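PDB 5B7H: LysR family transcriptional regulator from Vibrio vulnificus, which probably acts as a DNA-binding transcription factor of the LysR family, an OxyR-type regulator represented here by its regulatory domain. Local coordinates for residues V75-M80 / G195-P200; I94-A99 / N177-V182. The protein carries 1 engineered substitution. One frame throughout, in Å; residues are numbered along the deposited sequence.

Overall arrangement
Both contacts belong to the regulatory domain, which has the fold of a LysR substrate-binding domain. Their centres are 38 Å apart, on opposite sides of the chain's centre, and their nearest atoms are about 22 Å apart. They share the long strand 180-198, which runs antiparallel beside strand 81-95 in the mixed sheet. Interaction 2 joins the start of 180-198 to the end of 81-95. Interaction 1 lies at the other end of this pair, where the loop before 81-95 meets the end of 180-198. Along the chain, interaction 2 is nested inside the loop closed by interaction 1. The two long strands thus run from one side of the centre to the other, as crossover strands do.

Interaction 1 (V75-M80 / G195-P200); sequences VEIDGM and GLVWRP. With SO4 (sulfate ion), chain D.
Ile77 and Met80, from a loop ending in a type II beta turn, pack against Val197 and the residues after it at the end of strand 180-198. The site lies in the LysR substrate-binding domain, of the periplasmic-binding-protein type. The loop joins strand 68-73 to strand 81-95. No hydrogen bond crosses between 75-80 and 195-200.

Ile77 is the first residue of the turn. Its CD1 meets Val197 CG2 tip to tip at 4.2 Å. CG1 sits between the backbone N and the carbonyl carbon (chi1 55°), and CD1 continues in an extended chain. Leu58 of helix 54-62 and Ser82 also touch Ile77. Asp78 is exposed, and its backbone N donates to Glu76 OE1 at 3.3 Å, within the loop. Gly79 has a positive phi, as expected at this place in a type II turn. Its carbonyl O touches the CG and CD atoms of Pro200, 3.1 Å from CG. The turn closes with the bond from Met80 N to Ile77 O, 3.1 Å long.

Met80 buries the most surface of the loop residues. Its side chain crosses that of Val197 at about a right angle, with Met80 CB 3.6 Å from Val197 CG1. A bend at chi2 (-66°) brings Met80 SD to 3.9 Å from Trp198 O; Arg199 CG lies farther off. Leu61 of helix 54-62 touches both Met80 and Val197.

Arg199 NH1 donates to the carbonyl oxygens of Leu61 and Leu66, tying the strand end to the chain around helix 54-62. A sulfate, probably from the crystallisation liquor, lies at the guanidinium edge and also accepts from Ser203 N. Arg199 NH2 donates to its O2 at 3.0 Å, nearly straight at 170°.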
loop_
_atom_site.group_PDB
_atom_site.type_symbol
_atom_site.label_atom_id
_atom_site.label_comp_id
_atom_site.label_asym_id
_atom_site.label_seq_id
_atom_site.Cartn_x
_atom_site.Cartn_y
_atom_site.Cartn_z
ATOM N N VAL A 75 -14.430 -4.191 15.471
ATOM C CA VAL A 75 -14.990 -2.970 14.884
ATOM C C VAL A 75 -16.503 -3.184 14.883
ATOM O O VAL A 75 -16.986 -4.286 15.102
ATOM C CB VAL A 75 -14.461 -2.651 13.477
ATOM C CG1 VAL A 75 -12.963 -2.318 13.521
ATOM C CG2 VAL A 75 -14.649 -3.827 12.517
ATOM N N GLU A 76 -17.268 -2.104 14.758
ATOM C CA GLU A 76 -18.724 -2.254 14.803
ATOM C C GLU A 76 -19.197 -2.974 13.539
ATOM O O GLU A 76 -19.019 -2.482 12.427
ATOM C CB GLU A 76 -19.410 -0.894 14.918
ATOM C CG GLU A 76 -20.126 -0.624 16.224
ATOM C CD GLU A 76 -21.156 -1.687 16.627
ATOM O OE1 GLU A 76 -21.686 -2.439 15.780
ATOM O OE2 GLU A 76 -21.459 -1.753 17.827
ATOM N N ILE A 77 -19.790 -4.148 13.726
ATOM C CA ILE A 77 -20.301 -5.027 12.664
ATOM C C ILE A 77 -21.677 -5.589 13.024
ATOM O O ILE A 77 -21.989 -6.750 12.715
ATOM C CB ILE A 77 -19.317 -6.164 12.304
ATOM C CG1 ILE A 77 -18.950 -6.951 13.544
ATOM C CG2 ILE A 77 -18.067 -5.620 11.595
ATOM C CD1 ILE A 77 -18.039 -8.170 13.207
ATOM N N ASP A 78 -22.523 -4.777 13.662
ATOM C CA ASP A 78 -23.862 -5.239 13.995
ATOM C C ASP A 78 -24.538 -5.839 12.769
ATOM O O ASP A 78 -24.526 -5.254 11.679
ATOM C CB ASP A 78 -24.697 -4.056 14.533
ATOM C CG ASP A 78 -26.120 -4.474 14.999
ATOM O OD1 ASP A 78 -26.371 -4.495 16.221
ATOM O OD2 ASP A 78 -27.009 -4.737 14.145
ATOM N N GLY A 79 -25.196 -6.962 12.983
ATOM C CA GLY A 79 -26.009 -7.592 11.966
ATOM C C GLY A 79 -25.230 -8.513 11.038
ATOM O O GLY A 79 -25.858 -9.253 10.265
ATOM N N MET A 80 -23.902 -8.467 11.050
ATOM C CA MET A 80 -23.112 -9.385 10.232
ATOM C C MET A 80 -22.698 -10.610 11.037
ATOM O O MET A 80 -22.828 -10.679 12.270
ATOM C CB MET A 80 -21.842 -8.710 9.700
ATOM C CG MET A 80 -22.058 -7.393 8.938
ATOM S SD MET A 80 -23.003 -7.719 7.350
ATOM C CE MET A 80 -24.594 -7.144 7.868
ATOM N N GLY A 195 -10.336 -11.299 11.532
ATOM C CA GLY A 195 -11.502 -12.133 11.341
ATOM C C GLY A 195 -12.100 -12.008 9.960
ATOM O O GLY A 195 -11.771 -11.107 9.201
ATOM N N LEU A 196 -12.983 -12.955 9.657
ATOM C CA LEU A 196 -13.781 -12.939 8.438
ATOM C C LEU A 196 -15.184 -12.467 8.810
ATOM O O LEU A 196 -15.711 -12.817 9.873
ATOM C CB LEU A 196 -13.892 -14.308 7.756
ATOM C CG LEU A 196 -12.724 -14.585 6.779
ATOM C CD1 LEU A 196 -11.340 -14.673 7.531
ATOM C CD2 LEU A 196 -13.042 -15.877 5.951
ATOM N N VAL A 197 -15.806 -11.712 7.920
ATOM C CA VAL A 197 -17.128 -11.118 8.168
ATOM C C VAL A 197 -17.978 -11.286 6.919
ATOM O O VAL A 197 -17.521 -10.981 5.810
ATOM C CB VAL A 197 -17.003 -9.620 8.493
ATOM C CG1 VAL A 197 -18.388 -8.989 8.813
ATOM C CG2 VAL A 197 -16.093 -9.438 9.734
ATOM N N TRP A 198 -19.250 -11.678 7.087
ATOM C CA TRP A 198 -20.123 -11.932 5.935
ATOM C C TRP A 198 -21.579 -11.716 6.334
ATOM O O TRP A 198 -21.890 -11.498 7.500
ATOM C CB TRP A 198 -19.954 -13.325 5.331
ATOM C CG TRP A 198 -20.276 -14.481 6.242
ATOM C CD1 TRP A 198 -21.481 -15.137 6.341
ATOM C CD2 TRP A 198 -19.355 -15.175 7.107
ATOM N NE1 TRP A 198 -21.367 -16.224 7.231
ATOM C CE2 TRP A 198 -20.069 -16.243 7.711
ATOM C CE3 TRP A 198 -18.011 -14.979 7.446
ATOM C CZ2 TRP A 198 -19.467 -17.128 8.642
ATOM C CZ3 TRP A 198 -17.409 -15.880 8.375
ATOM C CH2 TRP A 198 -18.153 -16.943 8.943
ATOM N N ARG A 199 -22.484 -11.814 5.356
ATOM C CA ARG A 199 -23.915 -11.570 5.638
ATOM C C ARG A 199 -24.569 -12.837 6.147
ATOM O O ARG A 199 -24.377 -13.911 5.563
ATOM C CB ARG A 199 -24.643 -11.167 4.381
ATOM C CG ARG A 199 -24.152 -9.820 3.818
ATOM C CD ARG A 199 -25.009 -9.373 2.628
ATOM N NE ARG A 199 -24.963 -10.306 1.514
ATOM C CZ ARG A 199 -23.929 -10.373 0.662
ATOM N NH1 ARG A 199 -22.875 -9.549 0.790
ATOM N NH2 ARG A 199 -23.950 -11.293 -0.300
ATOM N N PRO A 200 -25.376 -12.755 7.210
ATOM C CA PRO A 200 -26.080 -13.968 7.688
ATOM C C PRO A 200 -26.959 -14.609 6.641
ATOM O O PRO A 200 -27.198 -15.827 6.713
ATOM C CB PRO A 200 -26.979 -13.434 8.815
ATOM C CG PRO A 200 -26.392 -12.127 9.245
ATOM C CD PRO A 200 -25.604 -11.554 8.048
HETATM S S SO4 D . -25.660 -14.403 -1.694
HETATM O O1 SO4 D . -25.883 -15.741 -1.138
HETATM O O2 SO4 D . -26.085 -13.376 -0.724
HETATM O O3 SO4 D . -26.350 -14.270 -2.972
HETATM O O4 SO4 D . -24.239 -14.298 -2.003
#

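Interaction 2 (I94-A99 / N177-V182); sequences ISRHQA and NQNLVV
Ile94 pairs with Val181 in an antiparallel bridge where strand 81-95 ends and strand 180-198 begins, in the mixed sheet of the regulatory domain. This is the tight part. Ile94 N donates to Val181 O, and Val181 N returns a bond of 2.8 Å to Ile94 O. Their side chains lie side by side on the same face, with Ile94 CG1 4.1 Å from Val181 CB. Ile102 and Thr162 also touch Ile94. Next comes the non-hydrogen-bonded pair Ser95 and Leu180, where Leu180 CD2 packs 3.7 Å from Ser95 CA. Arg96 N then donates to Asn179 O at 2.8 Å, as the first strand passes into a 3-10 turn. At the border of this part, Val181 CG2 lies over one face of the Arg96 guanidinium, offset toward its rim.

Beyond it the contact is looser, formed by the exposed polar side chains of Arg96, His97 and Asn179. Chi1 of Asn179 (-153°) brings its CG beside Arg96 CB, and the two side chains cross at about a right angle. Asn179 OD1 lies 3.4 Å from Arg96 CB. Asn179 ND2 comes 3.5 Å from His97 NE2, with the amide plane 89° from the ring. The residues before the strand also meet the second subunit: Asn179 packs on its Gln36 and Gln178 on its Cys32. One water bridges the polar edge: it accepts from Arg96 NE at 3.0 Å and donates to Asn179 OD1 at 2.8 Å.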
loop_
_atom_site.group_PDB
_atom_site.type_symbol
_atom_site.label_atom_id
_atom_site.label_comp_id
_atom_site.label_asym_id
_atom_site.label_seq_id
_atom_site.Cartn_x
_atom_site.Cartn_y
_atom_site.Cartn_z
ATOM N N ILE A 94 11.600 1.922 15.657
ATOM C CA ILE A 94 12.345 3.178 15.677
ATOM C C ILE A 94 13.507 3.052 14.699
ATOM O O ILE A 94 13.937 1.957 14.333
ATOM C CB ILE A 94 12.901 3.523 17.079
ATOM C CG1 ILE A 94 13.941 2.486 17.529
ATOM C CG2 ILE A 94 11.779 3.610 18.068
ATOM C CD1 ILE A 94 14.531 2.763 18.953
ATOM N N SER A 95 14.015 4.185 14.247
ATOM C CA SER A 95 15.206 4.090 13.415
ATOM C C SER A 95 16.425 3.687 14.244
ATOM O O SER A 95 16.566 4.037 15.423
ATOM C CB SER A 95 15.464 5.409 12.705
ATOM O OG SER A 95 15.859 6.378 13.645
ATOM N N ARG A 96 17.327 2.928 13.600
ATOM C CA ARG A 96 18.602 2.592 14.229
ATOM C C ARG A 96 19.309 3.841 14.745
ATOM O O ARG A 96 19.939 3.810 15.816
ATOM C CB ARG A 96 19.460 1.931 13.150
ATOM C CG ARG A 96 20.845 1.524 13.576
ATOM C CD ARG A 96 20.757 0.483 14.673
ATOM N NE ARG A 96 20.563 -0.901 14.214
ATOM C CZ ARG A 96 20.823 -1.949 15.008
ATOM N NH1 ARG A 96 21.252 -1.723 16.257
ATOM N NH2 ARG A 96 20.665 -3.199 14.576
ATOM N N HIS A 97 19.205 4.963 13.991
ATOM C CA HIS A 97 19.932 6.196 14.332
ATOM C C HIS A 97 19.347 6.885 15.545
ATOM O O HIS A 97 19.997 7.768 16.124
ATOM C CB HIS A 97 19.946 7.159 13.144
ATOM C CG HIS A 97 20.614 6.586 11.931
ATOM N ND1 HIS A 97 20.082 6.698 10.660
ATOM C CD2 HIS A 97 21.756 5.864 11.801
ATOM C CE1 HIS A 97 20.875 6.084 9.799
ATOM N NE2 HIS A 97 21.897 5.569 10.466
ATOM N N GLN A 98 18.139 6.492 15.933
ATOM C CA GLN A 98 17.386 7.088 17.032
ATOM C C GLN A 98 17.313 6.143 18.210
ATOM O O GLN A 98 16.683 6.481 19.219
ATOM C CB GLN A 98 15.939 7.402 16.578
ATOM C CG GLN A 98 15.781 8.769 15.907
ATOM C CD GLN A 98 15.818 9.870 16.940
ATOM O OE1 GLN A 98 15.572 9.606 18.115
ATOM N NE2 GLN A 98 16.149 11.099 16.526
ATOM N N ALA A 99 17.927 4.960 18.090
ATOM C CA ALA A 99 17.847 3.935 19.122
ATOM C C ALA A 99 18.501 4.365 20.430
ATOM O O ALA A 99 18.229 3.751 21.467
ATOM C CB ALA A 99 18.435 2.621 18.606
ATOM N N ASN A 177 15.591 -2.761 4.359
ATOM C CA ASN A 177 16.430 -1.690 3.831
ATOM C C ASN A 177 16.084 -0.299 4.387
ATOM O O ASN A 177 16.608 0.710 3.880
ATOM C CB ASN A 177 16.487 -1.703 2.286
ATOM C CG ASN A 177 17.123 -2.925 1.783
ATOM O OD1 ASN A 177 18.167 -3.290 2.287
ATOM N ND2 ASN A 177 16.535 -3.565 0.775
ATOM N N GLN A 178 15.331 -0.222 5.479
ATOM C CA GLN A 178 15.014 1.079 6.077
ATOM C C GLN A 178 15.732 1.331 7.380
ATOM O O GLN A 178 15.489 2.356 8.012
ATOM C CB GLN A 178 13.493 1.226 6.273
ATOM C CG GLN A 178 12.762 1.026 4.930
ATOM C CD GLN A 178 11.423 1.720 4.926
ATOM O OE1 GLN A 178 11.384 2.939 4.920
ATOM N NE2 GLN A 178 10.324 0.945 4.958
ATOM N N ASN A 179 16.619 0.416 7.788
ATOM C CA ASN A 179 17.492 0.573 8.962
ATOM C C ASN A 179 16.704 0.835 10.253
ATOM O O ASN A 179 17.065 1.716 11.034
ATOM C CB ASN A 179 18.549 1.658 8.699
ATOM C CG ASN A 179 19.794 1.446 9.493
ATOM O OD1 ASN A 179 19.942 0.415 10.139
ATOM N ND2 ASN A 179 20.689 2.414 9.482
ATOM N N LEU A 180 15.657 0.028 10.505
ATOM C CA LEU A 180 14.778 0.160 11.661
ATOM C C LEU A 180 15.078 -0.932 12.679
ATOM O O LEU A 180 15.708 -1.963 12.379
ATOM C CB LEU A 180 13.307 0.040 11.246
ATOM C CG LEU A 180 12.938 1.137 10.232
ATOM C CD1 LEU A 180 11.612 0.828 9.605
ATOM C CD2 LEU A 180 12.906 2.466 10.941
ATOM N N VAL A 181 14.675 -0.661 13.919
ATOM C CA VAL A 181 14.806 -1.592 15.041
ATOM C C VAL A 181 13.408 -1.912 15.528
ATOM O O VAL A 181 12.590 -1.001 15.708
ATOM C CB VAL A 181 15.628 -0.972 16.181
ATOM C CG1 VAL A 181 15.679 -1.949 17.355
ATOM C CG2 VAL A 181 17.060 -0.689 15.666
ATOM N N VAL A 182 13.133 -3.196 15.745
ATOM C CA VAL A 182 11.840 -3.675 16.218
ATOM C C VAL A 182 11.918 -3.877 17.726
ATOM O O VAL A 182 12.816 -4.569 18.228
ATOM C CB VAL A 182 11.475 -4.989 15.510
ATOM C CG1 VAL A 182 10.183 -5.549 16.066
ATOM C CG2 VAL A 182 11.342 -4.714 14.018
HETATM O O HOH W 1 19.052 -1.728 11.760
#